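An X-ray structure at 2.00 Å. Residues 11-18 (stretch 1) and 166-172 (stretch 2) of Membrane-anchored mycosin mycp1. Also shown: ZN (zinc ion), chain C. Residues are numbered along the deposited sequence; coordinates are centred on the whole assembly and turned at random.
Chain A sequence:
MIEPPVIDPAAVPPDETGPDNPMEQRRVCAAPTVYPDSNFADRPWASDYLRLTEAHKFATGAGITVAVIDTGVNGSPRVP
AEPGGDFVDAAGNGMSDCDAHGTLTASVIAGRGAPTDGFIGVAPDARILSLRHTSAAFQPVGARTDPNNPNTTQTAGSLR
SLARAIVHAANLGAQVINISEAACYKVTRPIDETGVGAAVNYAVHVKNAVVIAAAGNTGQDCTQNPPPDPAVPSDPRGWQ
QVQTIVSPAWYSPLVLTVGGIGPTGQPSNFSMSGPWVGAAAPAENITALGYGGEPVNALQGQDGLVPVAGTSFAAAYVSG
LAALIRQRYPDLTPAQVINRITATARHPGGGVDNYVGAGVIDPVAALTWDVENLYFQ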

ATOM      1  N   ALA A  11      16.802  16.787  -0.688  1.00 28.31           N
ATOM      2  CA  ALA A  11      16.174  16.762   0.618  1.00 27.33           C
ATOM      3  C   ALA A  11      15.947  15.358   1.132  1.00 25.79           C
ATOM      4  O   ALA A  11      15.001  15.133   1.865  1.00 25.42           O
ATOM      5  CB  ALA A  11      14.864  17.512   0.566  1.00 26.90           C
ATOM      6  N   VAL A  12      16.831  14.420   0.800  1.00 26.16           N
ATOM      7  CA  VAL A  12      16.679  13.035   1.277  1.00 25.30           C
ATOM      8  C   VAL A  12      16.957  12.999   2.774  1.00 24.50           C
ATOM      9  O   VAL A  12      17.995  13.447   3.203  1.00 24.71           O
ATOM     10  CB  VAL A  12      17.622  12.054   0.534  1.00 26.47           C
ATOM     11  CG1 VAL A  12      17.491  10.632   1.071  1.00 26.30           C
ATOM     12  CG2 VAL A  12      17.317  12.050  -0.954  1.00 27.15           C
ATOM     13  N   PRO A  13      16.032  12.437   3.566  1.00 23.37           N
ATOM     14  CA  PRO A  13      16.221  12.362   5.006  1.00 23.06           C
ATOM     15  C   PRO A  13      17.289  11.362   5.426  1.00 24.02           C
ATOM     16  O   PRO A  13      17.683  10.520   4.629  1.00 24.18           O
ATOM     17  CB  PRO A  13      14.861  11.909   5.523  1.00 22.11           C
ATOM     18  CG  PRO A  13      14.191  11.254   4.374  1.00 21.82           C
ATOM     19  CD  PRO A  13      14.794  11.767   3.120  1.00 22.45           C
ATOM     20  N   PRO A  14      17.760  11.466   6.684  1.00 24.97           N
ATOM     21  CA  PRO A  14      18.718  10.494   7.172  1.00 25.89           C
ATOM     22  C   PRO A  14      18.120   9.076   7.186  1.00 25.21           C
ATOM     23  O   PRO A  14      16.923   8.901   7.374  1.00 24.52           O
ATOM     24  CB  PRO A  14      19.055  10.989   8.599  1.00 26.08           C
ATOM     25  CG  PRO A  14      17.937  11.894   8.988  1.00 25.71           C
ATOM     26  CD  PRO A  14      17.389  12.464   7.714  1.00 25.31           C
ATOM     27  N   ASP A  15      18.966   8.090   6.932  1.00 26.08           N
ATOM     28  CA  ASP A  15      18.602   6.698   7.053  1.00 25.99           C
ATOM     29  C   ASP A  15      18.637   6.347   8.535  1.00 25.67           C
ATOM     30  O   ASP A  15      19.651   5.929   9.046  1.00 25.75           O
ATOM     31  CB  ASP A  15      19.574   5.845   6.242  1.00 27.68           C
ATOM     32  CG  ASP A  15      19.351   4.356   6.421  1.00 28.79           C
ATOM     33  OD1 ASP A  15      18.223   3.921   6.702  1.00 29.06           O
ATOM     34  OD2 ASP A  15      20.359   3.631   6.302  1.00 31.59           O
ATOM     35  N   GLU A  16      17.529   6.564   9.229  1.00 24.58           N
ATOM     36  CA  GLU A  16      17.449   6.222  10.642  1.00 25.53           C
ATOM     37  C   GLU A  16      16.079   5.681  10.945  1.00 23.50           C
ATOM     38  O   GLU A  16      15.091   6.176  10.410  1.00 21.69           O
ATOM     39  CB  GLU A  16      17.725   7.469  11.494  1.00 27.55           C
ATOM     40  CG  GLU A  16      17.876   7.229  12.979  1.00 29.71           C
ATOM     41  CD  GLU A  16      18.971   6.218  13.342  1.00 32.35           C
ATOM     42  OE1 GLU A  16      20.084   6.655  13.734  1.00 35.86           O
ATOM     43  OE2 GLU A  16      18.712   4.980  13.278  1.00 33.09           O
ATOM     44  N   THR A  17      16.016   4.678  11.820  1.00 22.77           N
ATOM     45  CA  THR A  17      14.733   4.077  12.186  1.00 21.74           C
ATOM     46  C   THR A  17      14.090   4.807  13.374  1.00 20.85           C
ATOM     47  O   THR A  17      14.689   5.723  13.933  1.00 20.59           O
ATOM     48  CB  THR A  17      14.885   2.580  12.520  1.00 22.34           C
ATOM     49  OG1 THR A  17      15.678   2.414  13.693  1.00 22.82           O
ATOM     50  CG2 THR A  17      15.526   1.842  11.380  1.00 23.21           C
ATOM     51  N   GLY A  18      12.874   4.400  13.749  1.00 19.93           N
ATOM     52  CA  GLY A  18      12.205   4.904  14.952  1.00 19.68           C
ATOM     53  C   GLY A  18      11.179   5.988  14.651  1.00 18.78           C
ATOM     54  O   GLY A  18      11.233   6.586  13.591  1.00 17.95           O
ATOM     55  N   ILE A 166      11.097   4.997   3.799  1.00 14.96           N
ATOM     56  CA  ILE A 166      11.266   4.750   2.367  1.00 15.54           C
ATOM     57  C   ILE A 166      12.767   4.688   2.055  1.00 16.21           C
ATOM     58  O   ILE A 166      13.209   3.775   1.347  1.00 16.23           O
ATOM     59  CB  ILE A 166      10.530   5.815   1.512  1.00 15.63           C
ATOM     60  CG1 ILE A 166       9.014   5.682   1.685  1.00 15.60           C
ATOM     61  CG2 ILE A 166      10.852   5.654   0.043  1.00 16.01           C
ATOM     62  CD1 ILE A 166       8.223   6.917   1.294  1.00 16.13           C
ATOM     63  N   VAL A 167      13.552   5.622   2.624  1.00 16.35           N
ATOM     64  CA  VAL A 167      15.017   5.588   2.467  1.00 16.92           C
ATOM     65  C   VAL A 167      15.557   4.241   2.965  1.00 17.00           C
ATOM     66  O   VAL A 167      16.297   3.525   2.246  1.00 16.93           O
ATOM     67  CB  VAL A 167      15.722   6.776   3.188  1.00 17.16           C
ATOM     68  CG1 VAL A 167      17.233   6.611   3.198  1.00 17.77           C
ATOM     69  CG2 VAL A 167      15.386   8.089   2.489  1.00 17.60           C
ATOM     70  N   HIS A 168      15.192   3.897   4.197  1.00 16.82           N
ATOM     71  CA  HIS A 168      15.625   2.655   4.799  1.00 16.70           C
ATOM     72  C   HIS A 168      15.193   1.412   3.971  1.00 16.57           C
ATOM     73  O   HIS A 168      16.006   0.515   3.728  1.00 15.71           O
ATOM     74  CB  HIS A 168      15.118   2.595   6.229  1.00 17.42           C
ATOM     75  CG  HIS A 168      15.438   1.326   6.951  1.00 17.84           C
ATOM     76  ND1 HIS A 168      16.693   1.029   7.422  1.00 19.75           N
ATOM     77  CD2 HIS A 168      14.645   0.295   7.326  1.00 18.13           C
ATOM     78  CE1 HIS A 168      16.671  -0.140   8.044  1.00 19.10           C
ATOM     79  NE2 HIS A 168      15.434  -0.605   8.001  1.00 18.63           N
ATOM     80  N   ALA A 169      13.936   1.382   3.509  1.00 16.68           N
ATOM     81  CA  ALA A 169      13.454   0.280   2.673  1.00 16.72           C
ATOM     82  C   ALA A 169      14.329   0.090   1.445  1.00 17.39           C
ATOM     83  O   ALA A 169      14.681  -1.037   1.074  1.00 18.41           O
ATOM     84  CB  ALA A 169      12.003   0.499   2.272  1.00 16.21           C
ATOM     85  N   ALA A 170      14.640   1.198   0.786  1.00 18.03           N
ATOM     86  CA  ALA A 170      15.493   1.193  -0.412  1.00 17.91           C
ATOM     87  C   ALA A 170      16.880   0.653  -0.086  1.00 18.28           C
ATOM     88  O   ALA A 170      17.417  -0.186  -0.821  1.00 18.84           O
ATOM     89  CB  ALA A 170      15.595   2.594  -0.974  1.00 17.74           C
ATOM     90  N   ASN A 171      17.439   1.117   1.039  1.00 17.76           N
ATOM     91  CA  ASN A 171      18.751   0.651   1.507  1.00 17.93           C
ATOM     92  C   ASN A 171      18.825  -0.844   1.836  1.00 18.12           C
ATOM     93  O   ASN A 171      19.899  -1.452   1.757  1.00 17.17           O
ATOM     94  CB  ASN A 171      19.234   1.497   2.696  1.00 17.99           C
ATOM     95  CG  ASN A 171      19.630   2.919   2.277  1.00 18.41           C
ATOM     96  OD1 ASN A 171      19.751   3.214   1.092  1.00 18.45           O
ATOM     97  ND2 ASN A 171      19.849   3.801   3.257  1.00 18.89           N
ATOM     98  N   LEU A 172      17.683  -1.415   2.219  1.00 18.39           N
ATOM     99  CA  LEU A 172      17.558  -2.864   2.466  1.00 19.02           C
ATOM    100  C   LEU A 172      17.672  -3.685   1.190  1.00 19.03           C
ATOM    101  O   LEU A 172      17.885  -4.882   1.266  1.00 20.42           O
ATOM    102  CB  LEU A 172      16.225  -3.181   3.162  1.00 19.17           C
ATOM    103  CG  LEU A 172      16.162  -2.676   4.616  1.00 19.80           C
ATOM    104  CD1 LEU A 172      14.746  -2.742   5.167  1.00 19.60           C
ATOM    105  CD2 LEU A 172      17.130  -3.464   5.506  1.00 19.80           C
TER
HETATM  106 ZN    ZN C 502      18.589   2.007   7.303  1.00 21.21          ZN

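Residues 11-18 form an extended segment without regular helix or strand, and they lie against a helix that begins before Ile-166 and includes residues 166-171. Backbone hydrogen bonds from Ala-170 N to Ile-166 O (3.0 Å) and from Asn-171 N to Val-167 O (2.9 Å) mark the helical repeat. Across the two stretches, the nearest CA atoms are those of Asp-15 and His-168, 5.5 Å apart. The helix spacing places Val-167, His-168 and Asn-171 on the side facing the segment, each with its CA-to-CB bond directed toward it, while that of Ala-169 points away.

Val-167 supplies the helix's part of the aliphatic packing; across from it, the apolar side chains of Val-12 and Pro-13 both meet its CG2. Val-167 CG2 lies 3.6 Å from Val-12 CG1 and 3.8 Å from Pro-13 CD, and Val-167 CG1 is 3.9 Å from Asp-15 CB. A compact, branched side chain suits this place, since its two methyls reach different neighbours along the segment.

Asp-15 is the polar centre. Its CB points sideways, but its carboxylate comes nearer the helix and serves two partners. Asp-15 OD1 binds the zinc ion ZN at 2.0 Å, and His-168 ND1 binds the same ZN at 2.1 Å; two further ligand atoms come from elsewhere in the structure. A carboxylate oxygen and an imidazole nitrogen, both with lone pairs to give, are common zinc ligands, so Asp-15 and His-168 are linked through the metal. The 3.4 Å between Asp-15 OD1 and His-168 ND1 therefore reflects shared coordination, not a hydrogen bond. The other oxygen, Asp-15 OD2, accepts a hydrogen bond from Asn-171 ND2 (3.1 Å, 150°), an amide donor one helical turn beyond Val-167.

The imidazole of His-168 is held at its edge by the metal and covered on one face by Thr-17. Thr-17 CG2 is 4.1 Å from the centroid of the His-168 ring and 11° off its normal, a CH-pi contact for which a methyl is well suited.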